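Local atomic coordinates of succinate-semialdehyde dehydrogenase (NAD(P)(+)) (Marinobacter aquaeolei, PDB entry 3RH9), a protein that probably oxidises succinate semialdehyde to succinate with NAD(P)+ as coenzyme, as a member of the aldehyde dehydrogenase family. Residues L172-P177 with E473-Q478; V220-E223 with M229-F232; E312-M317 with P372-G377; A269-A274 with A303-Q308. All blocks are in the same frame, centred on the assembly; numbering follows the deposited sequence.

Overall arrangement
Contacts 1 and 2 lie together on one side of the chain's centre and are buried. They touch each other: the ring of F474 packs on M229, a selenomethionine, and on S231. Contacts 3 and 4 lie on the opposite side and share helix 303-316. A salt bridge from R313 to E272 joins them. Contact 4 is the more exposed of the two, with D270, E272 and D304 open to solvent. Contacts 1 to 3 each set a helix, or the turn after one, against a strand or the residues leading into it. Contact 4 joins two helices. All four rest on apolar side chains with a backbone carbonyl close by; charged pairs lie outside the packed patches.

Contact 1: L172-P177 with E473-Q478; sequences LAAGCP and EFVEAQ
A174 is the first residue of 172-177 to meet 473-478. Its methyl group points at the other segment and packs against the neighbouring side chains of F474 and V475. A174 CB is 3.8 Å from F474 CB and 3.6 Å from V475 CG1. The CA atoms of A174 and F474 are 6.0 Å apart. V475 offers CG1 because this branch stands beside its backbone N, anti to its carbonyl carbon (chi1 -71°).

G175 then takes the chain out of helix 162-174. Its phi is positive, and the turn is a Schellman motif. One of its bonds runs from G175 N to L172 O at 2.7 Å. The helix belongs to a beta-alpha-beta crossover. It follows strand 151-154 and leads into strand 178-181, the parallel neighbour of 151-154 in the sheet. This is the Rossmann-like nucleotide-binding part of the aldehyde dehydrogenase fold. Strand 475-482 begins just after F474 and pairs with strand 140-147 in the small antiparallel sheet.

C176 comes next and also points toward 473-478. C176 SG lies alongside the start of the F474 side chain, 3.9 Å from F474 CB, and near the F474 carbonyl. The phenyl ring itself does not lie on C176. With CG beside the backbone N (chi1 -61°), it leads away from 172-177 and packs on T151 and L153. P177 takes up a backbone bond with T151 as the chain enters the sheet. Farther along 473-478 the strand turns to the dimer partner, where E476 makes a salt bridge with R464 of the second subunit.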
loop_
_atom_site.group_PDB
_atom_site.type_symbol
_atom_site.label_atom_id
_atom_site.label_comp_id
_atom_site.label_asym_id
_atom_site.label_seq_id
_atom_site.Cartn_x
_atom_site.Cartn_y
_atom_site.Cartn_z
ATOM N N LEU A 172 -16.311 2.549 7.187
ATOM C CA LEU A 172 -17.451 1.959 7.891
ATOM C C LEU A 172 -17.721 0.555 7.365
ATOM O O LEU A 172 -17.864 -0.383 8.136
ATOM C CB LEU A 172 -18.718 2.824 7.796
ATOM C CG LEU A 172 -18.684 4.205 8.464
ATOM C CD1 LEU A 172 -19.766 5.090 7.908
ATOM C CD2 LEU A 172 -18.776 4.136 9.973
ATOM N N ALA A 173 -17.778 0.397 6.053
ATOM C CA ALA A 173 -17.986 -0.930 5.493
ATOM C C ALA A 173 -17.020 -1.932 6.118
ATOM O O ALA A 173 -17.345 -3.117 6.241
ATOM C CB ALA A 173 -17.840 -0.913 3.961
ATOM N N ALA A 174 -15.846 -1.440 6.527
ATOM C CA ALA A 174 -14.778 -2.268 7.094
ATOM C C ALA A 174 -14.915 -2.489 8.612
ATOM O O ALA A 174 -14.292 -3.391 9.189
ATOM C CB ALA A 174 -13.430 -1.652 6.779
ATOM N N GLY A 175 -15.727 -1.657 9.253
ATOM C CA GLY A 175 -15.863 -1.697 10.694
ATOM C C GLY A 175 -14.770 -0.897 11.380
ATOM O O GLY A 175 -14.441 -1.157 12.532
ATOM N N CYS A 176 -14.199 0.076 10.669
ATOM C CA CYS A 176 -13.104 0.885 11.210
ATOM C C CYS A 176 -13.595 2.166 11.835
ATOM O O CYS A 176 -14.089 3.033 11.134
ATOM C CB CYS A 176 -12.082 1.227 10.117
ATOM S SG CYS A 176 -10.951 -0.129 9.791
ATOM N N PRO A 177 -13.465 2.286 13.162
ATOM C CA PRO A 177 -13.736 3.582 13.793
ATOM C C PRO A 177 -12.729 4.598 13.264
ATOM O O PRO A 177 -11.581 4.258 12.988
ATOM C CB PRO A 177 -13.503 3.309 15.289
ATOM C CG PRO A 177 -13.567 1.809 15.440
ATOM C CD PRO A 177 -13.050 1.264 14.140
ATOM N N GLU A 473 -9.490 -1.029 1.262
ATOM C CA GLU A 473 -8.457 -0.157 1.790
ATOM C C GLU A 473 -8.311 -0.286 3.301
ATOM O O GLU A 473 -7.199 -0.423 3.816
ATOM C CB GLU A 473 -8.757 1.297 1.427
ATOM C CG GLU A 473 -8.494 1.641 -0.035
ATOM C CD GLU A 473 -7.099 2.201 -0.251
ATOM O OE1 GLU A 473 -6.100 1.522 0.129
ATOM O OE2 GLU A 473 -7.010 3.333 -0.796
ATOM N N PHE A 474 -9.432 -0.240 4.011
ATOM C CA PHE A 474 -9.388 -0.233 5.466
ATOM C C PHE A 474 -9.460 -1.592 6.146
ATOM O O PHE A 474 -9.871 -1.680 7.297
ATOM C CB PHE A 474 -10.475 0.682 6.012
ATOM C CG PHE A 474 -10.309 2.092 5.579
ATOM C CD1 PHE A 474 -10.988 2.572 4.472
ATOM C CD2 PHE A 474 -9.426 2.930 6.243
ATOM C CE1 PHE A 474 -10.826 3.869 4.062
ATOM C CE2 PHE A 474 -9.252 4.227 5.830
ATOM C CZ PHE A 474 -9.955 4.697 4.739
ATOM N N VAL A 475 -9.054 -2.647 5.454
ATOM C CA VAL A 475 -9.018 -3.959 6.081
ATOM C C VAL A 475 -7.630 -4.598 6.018
ATOM O O VAL A 475 -6.835 -4.299 5.123
ATOM C CB VAL A 475 -10.053 -4.889 5.462
ATOM C CG1 VAL A 475 -11.434 -4.459 5.885
ATOM C CG2 VAL A 475 -9.933 -4.879 3.939
ATOM N N GLU A 476 -7.341 -5.454 7.001
ATOM C CA GLU A 476 -6.132 -6.287 6.996
ATOM C C GLU A 476 -6.537 -7.709 6.650
ATOM O O GLU A 476 -7.395 -8.283 7.308
ATOM C CB GLU A 476 -5.468 -6.293 8.375
ATOM C CG GLU A 476 -4.774 -5.006 8.795
ATOM C CD GLU A 476 -3.476 -4.790 8.044
ATOM O OE1 GLU A 476 -3.298 -5.453 6.994
ATOM O OE2 GLU A 476 -2.647 -3.951 8.490
ATOM N N ALA A 477 -5.951 -8.282 5.613
ATOM C CA ALA A 477 -6.302 -9.643 5.265
ATOM C C ALA A 477 -5.624 -10.560 6.265
ATOM O O ALA A 477 -4.521 -10.288 6.706
ATOM C CB ALA A 477 -5.883 -9.968 3.854
ATOM N N GLN A 478 -6.297 -11.633 6.647
ATOM C CA GLN A 478 -5.755 -12.537 7.642
ATOM C C GLN A 478 -6.022 -13.935 7.144
ATOM O O GLN A 478 -7.188 -14.304 6.903
ATOM C CB GLN A 478 -6.422 -12.328 9.006
ATOM C CG GLN A 478 -5.757 -13.073 10.151
ATOM C CD GLN A 478 -6.533 -12.975 11.470
ATOM O OE1 GLN A 478 -7.699 -13.340 11.535
ATOM N NE2 GLN A 478 -5.880 -12.502 12.523
#

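Contact 2: V220-E223 with M229-F232; sequences VLCE and MLSF
L230 projects from strand 229-233 toward the last turn of helix 214-223 and carries the contact alone from its side. Its two methyl groups divide the work. L230 CD1 sits 3.5 Å from the carbonyl O of L221. L230 CD2 lies 4.3 Å from C222 SG. The CA atoms of L221 and L230 are 7.7 Å apart, and the L230 side chain spans most of that gap.

This is the close part. L221 CB comes no nearer than 4.7 Å, to L230 CD2, and the L221 side chain packs on V51 of helix 48-61. C222 turns its CB away from the strand, and its side chain also meets L242 and D245 of helix 236-245. Solvent is reached at E223, which takes no part; V220 is buried against helix 48-61.

The helix stands in the crossover between parallel strands 207-209 and 229-233 of the Rossmann-like sheet. S231, next to L230, faces the other way, and its OG is hydrogen-bonded to K167. The join between the two segments is van der Waals packing, with one methyl set against a backbone carbonyl and the other against a thiol. Directional bonding is left to the strand's own neighbours in the sheet.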
loop_
_atom_site.group_PDB
_atom_site.type_symbol
_atom_site.label_atom_id
_atom_site.label_comp_id
_atom_site.label_asym_id
_atom_site.label_seq_id
_atom_site.Cartn_x
_atom_site.Cartn_y
_atom_site.Cartn_z
ATOM N N VAL A 220 -0.374 13.622 16.606
ATOM C CA VAL A 220 -0.990 12.558 17.395
ATOM C C VAL A 220 -1.330 11.347 16.526
ATOM O O VAL A 220 -0.991 10.205 16.865
ATOM C CB VAL A 220 -2.253 13.071 18.109
ATOM C CG1 VAL A 220 -2.997 11.938 18.816
ATOM C CG2 VAL A 220 -1.879 14.173 19.079
ATOM N N LEU A 221 -1.980 11.618 15.394
ATOM C CA LEU A 221 -2.356 10.600 14.399
ATOM C C LEU A 221 -1.169 9.784 13.827
ATOM O O LEU A 221 -1.308 8.590 13.561
ATOM C CB LEU A 221 -3.191 11.250 13.275
ATOM C CG LEU A 221 -4.723 11.254 13.426
ATOM C CD1 LEU A 221 -5.152 11.101 14.864
ATOM C CD2 LEU A 221 -5.395 12.468 12.793
ATOM N N CYS A 222 -0.014 10.427 13.643
ATOM C CA CYS A 222 1.205 9.726 13.220
ATOM C C CYS A 222 1.823 8.886 14.333
ATOM O O CYS A 222 2.315 7.796 14.087
ATOM C CB CYS A 222 2.261 10.709 12.710
ATOM S SG CYS A 222 1.844 11.467 11.129
ATOM N N GLU A 223 1.810 9.408 15.554
ATOM C CA GLU A 223 2.552 8.797 16.649
ATOM C C GLU A 223 1.759 7.724 17.348
ATOM O O GLU A 223 2.323 6.821 17.939
ATOM C CB GLU A 223 2.954 9.843 17.676
ATOM C CG GLU A 223 4.055 10.759 17.201
ATOM C CD GLU A 223 4.463 11.782 18.260
ATOM O OE1 GLU A 223 3.929 11.732 19.396
ATOM O OE2 GLU A 223 5.322 12.638 17.951
HETATM N N MSE A 229 -3.684 2.938 10.591
HETATM C CA MSE A 229 -3.789 3.398 9.226
HETATM C C MSE A 229 -4.201 4.853 9.089
HETATM O O MSE A 229 -5.078 5.333 9.797
HETATM C CB MSE A 229 -4.756 2.528 8.441
HETATM C CG MSE A 229 -5.297 3.213 7.218
HETATM SE SE MSE A 229 -5.851 1.925 5.883
HETATM C CE MSE A 229 -5.904 3.109 4.321
ATOM N N LEU A 230 -3.567 5.533 8.141
ATOM C CA LEU A 230 -3.911 6.892 7.796
ATOM C C LEU A 230 -4.380 6.978 6.350
ATOM O O LEU A 230 -3.717 6.467 5.448
ATOM C CB LEU A 230 -2.699 7.788 7.983
ATOM C CG LEU A 230 -2.601 8.498 9.328
ATOM C CD1 LEU A 230 -2.292 7.510 10.425
ATOM C CD2 LEU A 230 -1.534 9.559 9.242
ATOM N N SER A 231 -5.528 7.616 6.131
ATOM C CA SER A 231 -5.976 7.908 4.777
ATOM C C SER A 231 -5.955 9.421 4.551
ATOM O O SER A 231 -6.776 10.149 5.105
ATOM C CB SER A 231 -7.365 7.320 4.504
ATOM O OG SER A 231 -7.743 7.502 3.145
ATOM N N PHE A 232 -5.001 9.872 3.736
ATOM C CA PHE A 232 -4.746 11.299 3.529
ATOM C C PHE A 232 -4.880 11.746 2.061
ATOM O O PHE A 232 -4.234 11.201 1.161
ATOM C CB PHE A 232 -3.355 11.675 4.071
ATOM C CG PHE A 232 -2.860 13.023 3.611
ATOM C CD1 PHE A 232 -2.226 13.172 2.369
ATOM C CD2 PHE A 232 -3.026 14.150 4.412
ATOM C CE1 PHE A 232 -1.779 14.423 1.939
ATOM C CE2 PHE A 232 -2.573 15.405 3.985
ATOM C CZ PHE A 232 -1.950 15.536 2.751
#

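Contact 3: E312-M317 with P372-G377; sequences ERVNKM and PTVVQG
V314 and P372 mark the closest approach of the two backbones, with CA atoms 6.2 Å apart. V314 lies in the last turn of helix 303-316. P372 stands just before strand 373-376. The helix is finishing here: M317 N bonds to V314 O at 3.0 Å, and the chain then leaves as a loop. Along 372-377 the side chains alternate, so P372 and V374 point to the helix and T373 points away.

V314 uses both branches. V314 CG1 stands anti to the backbone N (chi1 161°) and meets P372 CB at 3.5 Å, at one corner of the ring. It also lies by the P372 carbonyl O. V314 CG2 reaches V374 CG2 at 4.0 Å. Both pairs of side chains meet at a slant. M317, a selenomethionine, adds a lighter touch, with M317 CE 4.3 Å from P372 CG. V374 also neighbours V394 and M396 on one adjacent strand and V356 and A357 on the other. F283 packs on P372.

Strand 373-376 lies between strands 354-357 and 393-399 of the seven-stranded mixed sheet. The arrangement is helix-on-sheet packing, consistent with the catalytic domain of the aldehyde dehydrogenase fold, though away from the predicted active site.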
loop_
_atom_site.group_PDB
_atom_site.type_symbol
_atom_site.label_atom_id
_atom_site.label_comp_id
_atom_site.label_asym_id
_atom_site.label_seq_id
_atom_site.Cartn_x
_atom_site.Cartn_y
_atom_site.Cartn_z
ATOM N N GLU A 312 -14.796 30.788 -27.295
ATOM C CA GLU A 312 -16.229 30.965 -27.503
ATOM C C GLU A 312 -17.073 30.605 -26.274
ATOM O O GLU A 312 -18.027 31.300 -25.943
ATOM C CB GLU A 312 -16.679 30.115 -28.683
ATOM C CG GLU A 312 -18.132 30.287 -29.027
ATOM C CD GLU A 312 -18.541 29.420 -30.193
ATOM O OE1 GLU A 312 -18.801 28.207 -29.975
ATOM O OE2 GLU A 312 -18.602 29.954 -31.329
ATOM N N ARG A 313 -16.725 29.505 -25.612
ATOM C CA ARG A 313 -17.469 29.035 -24.447
ATOM C C ARG A 313 -17.055 29.758 -23.186
ATOM O O ARG A 313 -17.886 30.045 -22.322
ATOM C CB ARG A 313 -17.264 27.537 -24.257
ATOM C CG ARG A 313 -17.751 26.744 -25.423
ATOM C CD ARG A 313 -17.207 25.347 -25.430
ATOM N NE ARG A 313 -17.134 24.842 -26.795
ATOM C CZ ARG A 313 -18.147 24.279 -27.438
ATOM N NH1 ARG A 313 -19.321 24.143 -26.839
ATOM N NH2 ARG A 313 -17.982 23.848 -28.681
ATOM N N VAL A 314 -15.765 30.043 -23.084
ATOM C CA VAL A 314 -15.243 30.740 -21.926
ATOM C C VAL A 314 -15.839 32.142 -21.773
ATOM O O VAL A 314 -16.143 32.585 -20.659
ATOM C CB VAL A 314 -13.702 30.833 -21.969
ATOM C CG1 VAL A 314 -13.201 31.945 -21.046
ATOM C CG2 VAL A 314 -13.092 29.506 -21.577
ATOM N N ASN A 315 -16.015 32.843 -22.886
ATOM C CA ASN A 315 -16.471 34.228 -22.807
ATOM C C ASN A 315 -17.913 34.356 -22.343
ATOM O O ASN A 315 -18.291 35.357 -21.748
ATOM C CB ASN A 315 -16.201 34.976 -24.112
ATOM C CG ASN A 315 -14.714 35.264 -24.305
ATOM O OD1 ASN A 315 -14.006 35.608 -23.343
ATOM N ND2 ASN A 315 -14.225 35.102 -25.535
ATOM N N LYS A 316 -18.705 33.318 -22.572
ATOM C CA LYS A 316 -20.074 33.303 -22.073
ATOM C C LYS A 316 -20.123 33.043 -20.574
ATOM O O LYS A 316 -21.102 33.359 -19.929
ATOM C CB LYS A 316 -20.918 32.269 -22.828
ATOM C CG LYS A 316 -20.819 32.402 -24.338
ATOM C CD LYS A 316 -21.401 31.199 -25.059
ATOM C CE LYS A 316 -21.661 31.535 -26.532
ATOM N NZ LYS A 316 -22.463 30.482 -27.237
HETATM N N MSE A 317 -19.065 32.474 -20.012
HETATM C CA MSE A 317 -19.077 32.157 -18.584
HETATM C C MSE A 317 -19.053 33.386 -17.679
HETATM O O MSE A 317 -18.691 34.479 -18.093
HETATM C CB MSE A 317 -17.929 31.229 -18.228
HETATM C CG MSE A 317 -17.971 29.917 -18.965
HETATM SE SE MSE A 317 -16.458 28.785 -18.470
HETATM C CE MSE A 317 -16.826 28.625 -16.558
ATOM N N PRO A 372 -12.088 33.024 -16.166
ATOM C CA PRO A 372 -11.666 31.902 -16.991
ATOM C C PRO A 372 -10.758 32.403 -18.098
ATOM O O PRO A 372 -11.143 33.321 -18.801
ATOM C CB PRO A 372 -12.986 31.392 -17.561
ATOM C CG PRO A 372 -14.013 31.856 -16.599
ATOM C CD PRO A 372 -13.547 33.184 -16.157
ATOM N N THR A 373 -9.581 31.801 -18.238
ATOM C CA THR A 373 -8.544 32.285 -19.138
ATOM C C THR A 373 -7.994 31.178 -20.014
ATOM O O THR A 373 -7.945 30.016 -19.608
ATOM C CB THR A 373 -7.368 32.857 -18.349
ATOM O OG1 THR A 373 -7.838 33.876 -17.463
ATOM C CG2 THR A 373 -6.358 33.452 -19.284
ATOM N N VAL A 374 -7.555 31.546 -21.213
ATOM C CA VAL A 374 -7.037 30.575 -22.168
ATOM C C VAL A 374 -5.766 31.072 -22.855
ATOM O O VAL A 374 -5.794 32.059 -23.593
ATOM C CB VAL A 374 -8.068 30.285 -23.268
ATOM C CG1 VAL A 374 -7.412 29.538 -24.388
ATOM C CG2 VAL A 374 -9.257 29.509 -22.718
ATOM N N VAL A 375 -4.649 30.395 -22.636
ATOM C CA VAL A 375 -3.436 30.806 -23.320
ATOM C C VAL A 375 -2.967 29.757 -24.310
ATOM O O VAL A 375 -3.088 28.559 -24.063
ATOM C CB VAL A 375 -2.283 31.166 -22.348
ATOM C CG1 VAL A 375 -2.673 32.336 -21.491
ATOM C CG2 VAL A 375 -1.884 29.961 -21.498
ATOM N N GLN A 376 -2.421 30.222 -25.427
ATOM C CA GLN A 376 -1.887 29.320 -26.427
ATOM C C GLN A 376 -0.388 29.542 -26.596
ATOM O O GLN A 376 0.128 30.620 -26.323
ATOM C CB GLN A 376 -2.621 29.494 -27.753
ATOM C CG GLN A 376 -2.521 28.259 -28.627
ATOM C CD GLN A 376 -3.567 28.203 -29.736
ATOM O OE1 GLN A 376 -4.487 29.033 -29.802
ATOM N NE2 GLN A 376 -3.429 27.207 -30.616
ATOM N N GLY A 377 0.311 28.501 -27.014
ATOM C CA GLY A 377 1.740 28.590 -27.242
ATOM C C GLY A 377 2.585 28.156 -26.060
ATOM O O GLY A 377 3.679 28.683 -25.849
#

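Contact 4: A269-A274 with A303-Q308; sequences ADLEAA and ADAFGQ
F306 and L271 meet at a slant, and this pair sets the geometry of the contact. The CA atoms of L271 and F306 are 6.7 Å apart. The CB of F306 does not point straight at helix 271-283, but the ring comes nearer than the CB suggests. Its CG stands anti to the backbone N (chi1 -168°), which carries the ring across to the first turn of that helix. F306 CD1 lies 4.1 Å from L271 CG. The L271 carbonyl O is at the ring edge and near its plane, 4.0 Å from F306 CE1.

A274 sits one turn on from L271 and also points toward helix 303-316. A274 CB is likewise 4.0 Å from F306 CE1. The ring goes on to meet A275 and L278 of the same helix. At the exposed side L271 CD2 touches A305 CB at 4.2 Å.

The helix that receives the ring is capped at its start. D270 is the N-cap, and D270 OD1 accepts from A273 N at 3.0 Å with a nearly straight N-H...O angle of 168°. The N-H comes from well above the carboxylate plane, 61° out of it. D270 faces solvent and takes no part in the packing.

E272 points its CB away from helix 303-316, yet its carboxylate bends back and pairs with K309 as well as with R313. The chemistry is thus layered. One aromatic ring, a leucine and two alanine methyls join the helices, with the L271 carbonyl at the ring edge, while carboxylates outside this patch pair with lysine and arginine or hold the helix end.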
loop_
_atom_site.group_PDB
_atom_site.type_symbol
_atom_site.label_atom_id
_atom_site.label_comp_id
_atom_site.label_asym_id
_atom_site.label_seq_id
_atom_site.Cartn_x
_atom_site.Cartn_y
_atom_site.Cartn_z
ATOM N N ALA A 269 -10.132 13.962 -33.599
ATOM C CA ALA A 269 -11.094 14.046 -32.509
ATOM C C ALA A 269 -12.326 14.871 -32.880
ATOM O O ALA A 269 -12.227 15.813 -33.646
ATOM C CB ALA A 269 -10.424 14.640 -31.270
ATOM N N ASP A 270 -13.485 14.514 -32.333
ATOM C CA ASP A 270 -14.675 15.350 -32.418
ATOM C C ASP A 270 -14.427 16.584 -31.551
ATOM O O ASP A 270 -14.472 16.507 -30.328
ATOM C CB ASP A 270 -15.883 14.550 -31.922
ATOM C CG ASP A 270 -17.132 15.412 -31.683
ATOM O OD1 ASP A 270 -17.042 16.657 -31.702
ATOM O OD2 ASP A 270 -18.220 14.829 -31.456
ATOM N N LEU A 271 -14.158 17.722 -32.184
ATOM C CA LEU A 271 -13.735 18.929 -31.458
ATOM C C LEU A 271 -14.806 19.497 -30.545
ATOM O O LEU A 271 -14.502 19.978 -29.456
ATOM C CB LEU A 271 -13.265 20.026 -32.422
ATOM C CG LEU A 271 -11.780 20.119 -32.705
ATOM C CD1 LEU A 271 -11.182 18.742 -32.801
ATOM C CD2 LEU A 271 -11.554 20.885 -33.983
ATOM N N GLU A 272 -16.054 19.480 -31.001
ATOM C CA GLU A 272 -17.135 20.054 -30.216
ATOM C C GLU A 272 -17.294 19.289 -28.919
ATOM O O GLU A 272 -17.517 19.877 -27.867
ATOM C CB GLU A 272 -18.445 20.049 -31.007
ATOM C CG GLU A 272 -18.493 21.096 -32.124
ATOM C CD GLU A 272 -18.572 22.540 -31.591
ATOM O OE1 GLU A 272 -19.444 22.806 -30.719
ATOM O OE2 GLU A 272 -17.779 23.408 -32.050
ATOM N N ALA A 273 -17.168 17.969 -28.993
ATOM C CA ALA A 273 -17.296 17.135 -27.800
ATOM C C ALA A 273 -16.137 17.362 -26.825
ATOM O O ALA A 273 -16.345 17.507 -25.623
ATOM C CB ALA A 273 -17.412 15.660 -28.186
ATOM N N ALA A 274 -14.918 17.395 -27.349
ATOM C CA ALA A 274 -13.753 17.687 -26.529
ATOM C C ALA A 274 -13.844 19.088 -25.876
ATOM O O ALA A 274 -13.564 19.260 -24.695
ATOM C CB ALA A 274 -12.485 17.545 -27.356
ATOM N N ALA A 303 -5.467 22.984 -33.619
ATOM C CA ALA A 303 -5.188 23.934 -32.538
ATOM C C ALA A 303 -5.993 25.230 -32.635
ATOM O O ALA A 303 -6.644 25.626 -31.670
ATOM C CB ALA A 303 -3.689 24.243 -32.469
ATOM N N ASP A 304 -5.931 25.881 -33.797
ATOM C CA ASP A 304 -6.619 27.152 -34.021
ATOM C C ASP A 304 -8.126 27.045 -33.861
ATOM O O ASP A 304 -8.747 27.831 -33.142
ATOM C CB ASP A 304 -6.303 27.677 -35.412
ATOM C CG ASP A 304 -4.967 28.370 -35.472
ATOM O OD1 ASP A 304 -4.560 28.908 -34.411
ATOM O OD2 ASP A 304 -4.335 28.379 -36.565
ATOM N N ALA A 305 -8.709 26.074 -34.554
ATOM C CA ALA A 305 -10.130 25.823 -34.441
ATOM C C ALA A 305 -10.467 25.479 -32.995
ATOM O O ALA A 305 -11.509 25.876 -32.477
ATOM C CB ALA A 305 -10.542 24.702 -35.369
ATOM N N PHE A 306 -9.575 24.752 -32.333
ATOM C CA PHE A 306 -9.872 24.341 -30.975
ATOM C C PHE A 306 -9.894 25.518 -29.994
ATOM O O PHE A 306 -10.792 25.605 -29.156
ATOM C CB PHE A 306 -8.950 23.211 -30.489
ATOM C CG PHE A 306 -9.416 22.566 -29.205
ATOM C CD1 PHE A 306 -10.609 21.860 -29.161
ATOM C CD2 PHE A 306 -8.681 22.686 -28.043
ATOM C CE1 PHE A 306 -11.053 21.279 -27.982
ATOM C CE2 PHE A 306 -9.119 22.102 -26.865
ATOM C CZ PHE A 306 -10.306 21.396 -26.839
ATOM N N GLY A 307 -8.919 26.415 -30.100
ATOM C CA GLY A 307 -8.876 27.578 -29.234
ATOM C C GLY A 307 -10.122 28.430 -29.390
ATOM O O GLY A 307 -10.706 28.905 -28.414
ATOM N N GLN A 308 -10.529 28.611 -30.641
ATOM C CA GLN A 308 -11.718 29.377 -30.973
ATOM C C GLN A 308 -12.900 28.824 -30.206
ATOM O O GLN A 308 -13.596 29.557 -29.495
ATOM C CB GLN A 308 -12.009 29.268 -32.473
ATOM C CG GLN A 308 -12.559 30.535 -33.097
ATOM C CD GLN A 308 -11.470 31.581 -33.255
ATOM O OE1 GLN A 308 -10.328 31.254 -33.600
ATOM N NE2 GLN A 308 -11.813 32.846 -32.998
#